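Local coordinates for protein glucose-6-phosphate isomerase (Plasmodium falciparum, PDB 3QKI) that probably interconverts alpha-D-glucose 6-phosphate and beta-D-fructose 6-phosphate, the second step of glycolysis, at residues Leu238-Thr243 / Leu268-Lys273. Residues are numbered along the deposited sequence; the frame is centred on the assembly and turned at random.
Sequences LDQYDT and LSLKIK
With CG of D239 anti to its own nitrogen (chi1 -176°) and the chain of K271 bent at both chi2 and chi3, the carboxylate and the ammonium group meet across the two loops in a salt bridge, NZ of K271 lying 2.8 Å from OD1 of D239. N of Y241 also donates to OD1 of D239 at 3.0 Å, closing an Asx turn. The two donors come to OD1 from opposite faces of the carboxylate, neither in its plane, an instance of one anion both shaping its own turn and anchoring a neighbouring loop.

On its way to D239 the lysine passes between two neighbours. CD of K271 lies over one face of the Y241 ring, a CH-pi contact 4.3 Å from the centroid, while CE of K271 comes within 3.5 Å of OE1 of Q240. CG of Q240 rests on CA of L268; the bend at chi2 then turns the amide toward K271 and L270, and its NE2 is held by the carbonyl of W267. Beyond the ring, one water joins OH of Y241 to the carbonyl O of K271. CD1 of I272 packs 3.5 Å from O of Q240, and CG1 lies obliquely against the ring.

Far from the sugar phosphate site, this is local packing of an alpha-beta-alpha sandwich with a parallel sheet, as in SIS domains: the 3-10 turn leading into strand 243-248 meets the C-terminal end of helix 255-268 and the loop after it.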
ATOM      1  N   LEU A 238     -18.568  -4.213 -18.178  1.00 20.63           N
ATOM      2  CA  LEU A 238     -18.263  -5.530 -18.744  1.00 18.97           C
ATOM      3  C   LEU A 238     -19.535  -6.138 -19.271  1.00 22.03           C
ATOM      4  O   LEU A 238     -20.586  -6.005 -18.635  1.00 20.15           O
ATOM      5  CB  LEU A 238     -17.606  -6.485 -17.701  1.00 18.14           C
ATOM      6  CG  LEU A 238     -16.176  -6.177 -17.208  1.00 22.19           C
ATOM      7  CD1 LEU A 238     -15.524  -7.401 -16.599  1.00 23.10           C
ATOM      8  CD2 LEU A 238     -15.280  -5.665 -18.306  1.00 21.31           C
ATOM      9  N   ASP A 239     -19.441  -6.823 -20.424  1.00 19.51           N
ATOM     10  CA  ASP A 239     -20.588  -7.550 -20.953  1.00 18.90           C
ATOM     11  C   ASP A 239     -20.387  -9.007 -20.523  1.00 19.41           C
ATOM     12  O   ASP A 239     -19.298  -9.555 -20.732  1.00 15.88           O
ATOM     13  CB  ASP A 239     -20.656  -7.434 -22.498  1.00 21.78           C
ATOM     14  CG  ASP A 239     -21.865  -8.080 -23.174  1.00 32.48           C
ATOM     15  OD1 ASP A 239     -22.538  -8.911 -22.532  1.00 32.22           O
ATOM     16  OD2 ASP A 239     -22.133  -7.752 -24.350  1.00 44.21           O
ATOM     17  N   GLN A 240     -21.434  -9.624 -19.902  1.00 15.83           N
ATOM     18  CA  GLN A 240     -21.404 -11.032 -19.466  1.00 15.44           C
ATOM     19  C   GLN A 240     -20.985 -11.956 -20.602  1.00 21.84           C
ATOM     20  O   GLN A 240     -20.243 -12.899 -20.359  1.00 23.67           O
ATOM     21  CB  GLN A 240     -22.768 -11.489 -18.949  1.00 15.05           C
ATOM     22  CG  GLN A 240     -23.169 -10.891 -17.611  1.00 15.02           C
ATOM     23  CD  GLN A 240     -23.939  -9.604 -17.743  1.00 28.23           C
ATOM     24  OE1 GLN A 240     -23.688  -8.795 -18.625  1.00 20.90           O
ATOM     25  NE2 GLN A 240     -24.883  -9.380 -16.839  1.00 20.78           N
ATOM     26  N   TYR A 241     -21.433 -11.658 -21.844  1.00 19.78           N
ATOM     27  CA  TYR A 241     -21.135 -12.451 -23.041  1.00 21.12           C
ATOM     28  C   TYR A 241     -19.661 -12.524 -23.432  1.00 24.51           C
ATOM     29  O   TYR A 241     -19.293 -13.459 -24.141  1.00 24.35           O
ATOM     30  CB  TYR A 241     -21.977 -12.004 -24.250  1.00 23.45           C
ATOM     31  CG  TYR A 241     -23.481 -12.175 -24.133  1.00 26.11           C
ATOM     32  CD1 TYR A 241     -24.029 -13.311 -23.552  1.00 28.03           C
ATOM     33  CD2 TYR A 241     -24.351 -11.274 -24.743  1.00 28.01           C
ATOM     34  CE1 TYR A 241     -25.406 -13.508 -23.503  1.00 28.78           C
ATOM     35  CE2 TYR A 241     -25.735 -11.459 -24.703  1.00 29.73           C
ATOM     36  CZ  TYR A 241     -26.260 -12.583 -24.086  1.00 40.57           C
ATOM     37  OH  TYR A 241     -27.626 -12.762 -24.028  1.00 45.24           O
ATOM     38  N   ASP A 242     -18.818 -11.557 -22.994  1.00 20.79           N
ATOM     39  CA  ASP A 242     -17.376 -11.518 -23.297  1.00 20.48           C
ATOM     40  C   ASP A 242     -16.502 -12.008 -22.143  1.00 22.32           C
ATOM     41  O   ASP A 242     -15.277 -12.025 -22.268  1.00 22.08           O
ATOM     42  CB  ASP A 242     -16.954 -10.049 -23.545  1.00 22.37           C
ATOM     43  CG  ASP A 242     -17.631  -9.326 -24.673  1.00 31.29           C
ATOM     44  OD1 ASP A 242     -17.850  -9.952 -25.731  1.00 30.20           O
ATOM     45  OD2 ASP A 242     -17.868  -8.101 -24.534  1.00 36.71           O
ATOM     46  N   THR A 243     -17.115 -12.331 -21.014  1.00 18.45           N
ATOM     47  CA  THR A 243     -16.438 -12.592 -19.747  1.00 17.57           C
ATOM     48  C   THR A 243     -16.250 -14.045 -19.305  1.00 19.34           C
ATOM     49  O   THR A 243     -17.222 -14.779 -19.140  1.00 18.53           O
ATOM     50  CB  THR A 243     -17.147 -11.756 -18.665  1.00 17.02           C
ATOM     51  OG1 THR A 243     -17.270 -10.406 -19.135  1.00 16.83           O
ATOM     52  CG2 THR A 243     -16.429 -11.792 -17.306  1.00 18.67           C
ATOM     53  N   LEU A 268     -23.653 -13.192 -14.254  1.00 16.61           N
ATOM     54  CA  LEU A 268     -23.555 -13.898 -15.546  1.00 16.44           C
ATOM     55  C   LEU A 268     -24.958 -14.348 -16.021  1.00 21.38           C
ATOM     56  O   LEU A 268     -25.274 -14.199 -17.203  1.00 21.79           O
ATOM     57  CB  LEU A 268     -22.650 -15.155 -15.471  1.00 16.17           C
ATOM     58  CG  LEU A 268     -21.131 -14.987 -15.428  1.00 19.89           C
ATOM     59  CD1 LEU A 268     -20.470 -16.376 -15.324  1.00 18.56           C
ATOM     60  CD2 LEU A 268     -20.596 -14.243 -16.669  1.00 20.15           C
ATOM     61  N   SER A 269     -25.787 -14.873 -15.092  1.00 17.36           N
ATOM     62  CA  SER A 269     -27.129 -15.410 -15.359  1.00 16.73           C
ATOM     63  C   SER A 269     -28.188 -14.371 -15.725  1.00 20.59           C
ATOM     64  O   SER A 269     -29.297 -14.739 -16.094  1.00 19.48           O
ATOM     65  CB  SER A 269     -27.610 -16.283 -14.206  1.00 19.19           C
ATOM     66  OG  SER A 269     -26.716 -17.370 -14.046  1.00 29.48           O
ATOM     67  N   LEU A 270     -27.857 -13.090 -15.639  1.00 17.75           N
ATOM     68  CA  LEU A 270     -28.754 -12.027 -16.076  1.00 16.45           C
ATOM     69  C   LEU A 270     -28.866 -12.101 -17.611  1.00 20.26           C
ATOM     70  O   LEU A 270     -29.904 -11.745 -18.164  1.00 22.64           O
ATOM     71  CB  LEU A 270     -28.223 -10.639 -15.647  1.00 16.02           C
ATOM     72  CG  LEU A 270     -28.194 -10.366 -14.133  1.00 21.43           C
ATOM     73  CD1 LEU A 270     -27.487  -9.081 -13.838  1.00 21.64           C
ATOM     74  CD2 LEU A 270     -29.588 -10.313 -13.525  1.00 25.09           C
ATOM     75  N   LYS A 271     -27.820 -12.617 -18.276  1.00 14.59           N
ATOM     76  CA  LYS A 271     -27.753 -12.748 -19.735  1.00 14.24           C
ATOM     77  C   LYS A 271     -27.554 -14.186 -20.194  1.00 21.52           C
ATOM     78  O   LYS A 271     -28.092 -14.541 -21.237  1.00 24.35           O
ATOM     79  CB  LYS A 271     -26.622 -11.874 -20.315  1.00 15.60           C
ATOM     80  CG  LYS A 271     -26.805 -10.369 -20.103  1.00 25.77           C
ATOM     81  CD  LYS A 271     -26.754  -9.639 -21.443  1.00 36.85           C
ATOM     82  CE  LYS A 271     -25.632  -8.655 -21.523  1.00 41.07           C
ATOM     83  NZ  LYS A 271     -25.276  -8.349 -22.933  1.00 33.64           N
ATOM     84  N   ILE A 272     -26.730 -14.993 -19.471  1.00 18.48           N
ATOM     85  CA  ILE A 272     -26.405 -16.380 -19.836  1.00 17.15           C
ATOM     86  C   ILE A 272     -27.275 -17.296 -18.967  1.00 22.75           C
ATOM     87  O   ILE A 272     -26.954 -17.586 -17.816  1.00 23.09           O
ATOM     88  CB  ILE A 272     -24.885 -16.649 -19.759  1.00 18.93           C
ATOM     89  CG1 ILE A 272     -24.107 -15.541 -20.502  1.00 19.69           C
ATOM     90  CG2 ILE A 272     -24.538 -18.045 -20.311  1.00 18.64           C
ATOM     91  CD1 ILE A 272     -22.597 -15.505 -20.218  1.00 24.28           C
ATOM     92  N   LYS A 273     -28.418 -17.685 -19.537  1.00 19.92           N
ATOM     93  CA  LYS A 273     -29.448 -18.472 -18.867  1.00 20.86           C
ATOM     94  C   LYS A 273     -29.316 -19.988 -18.936  1.00 26.51           C
ATOM     95  O   LYS A 273     -29.852 -20.657 -18.057  1.00 28.41           O
ATOM     96  CB  LYS A 273     -30.850 -18.027 -19.330  1.00 22.18           C
ATOM     97  CG  LYS A 273     -31.442 -16.912 -18.468  1.00 31.17           C
ATOM     98  CD  LYS A 273     -31.389 -15.589 -19.143  1.00 35.40           C
ATOM     99  CE  LYS A 273     -32.265 -14.565 -18.456  1.00 49.55           C
ATOM    100  NZ  LYS A 273     -31.820 -14.253 -17.070  1.00 52.73           N
TER
HETATM  101  O   HOH W   1     -30.184 -12.692 -22.629  1.00 52.53           O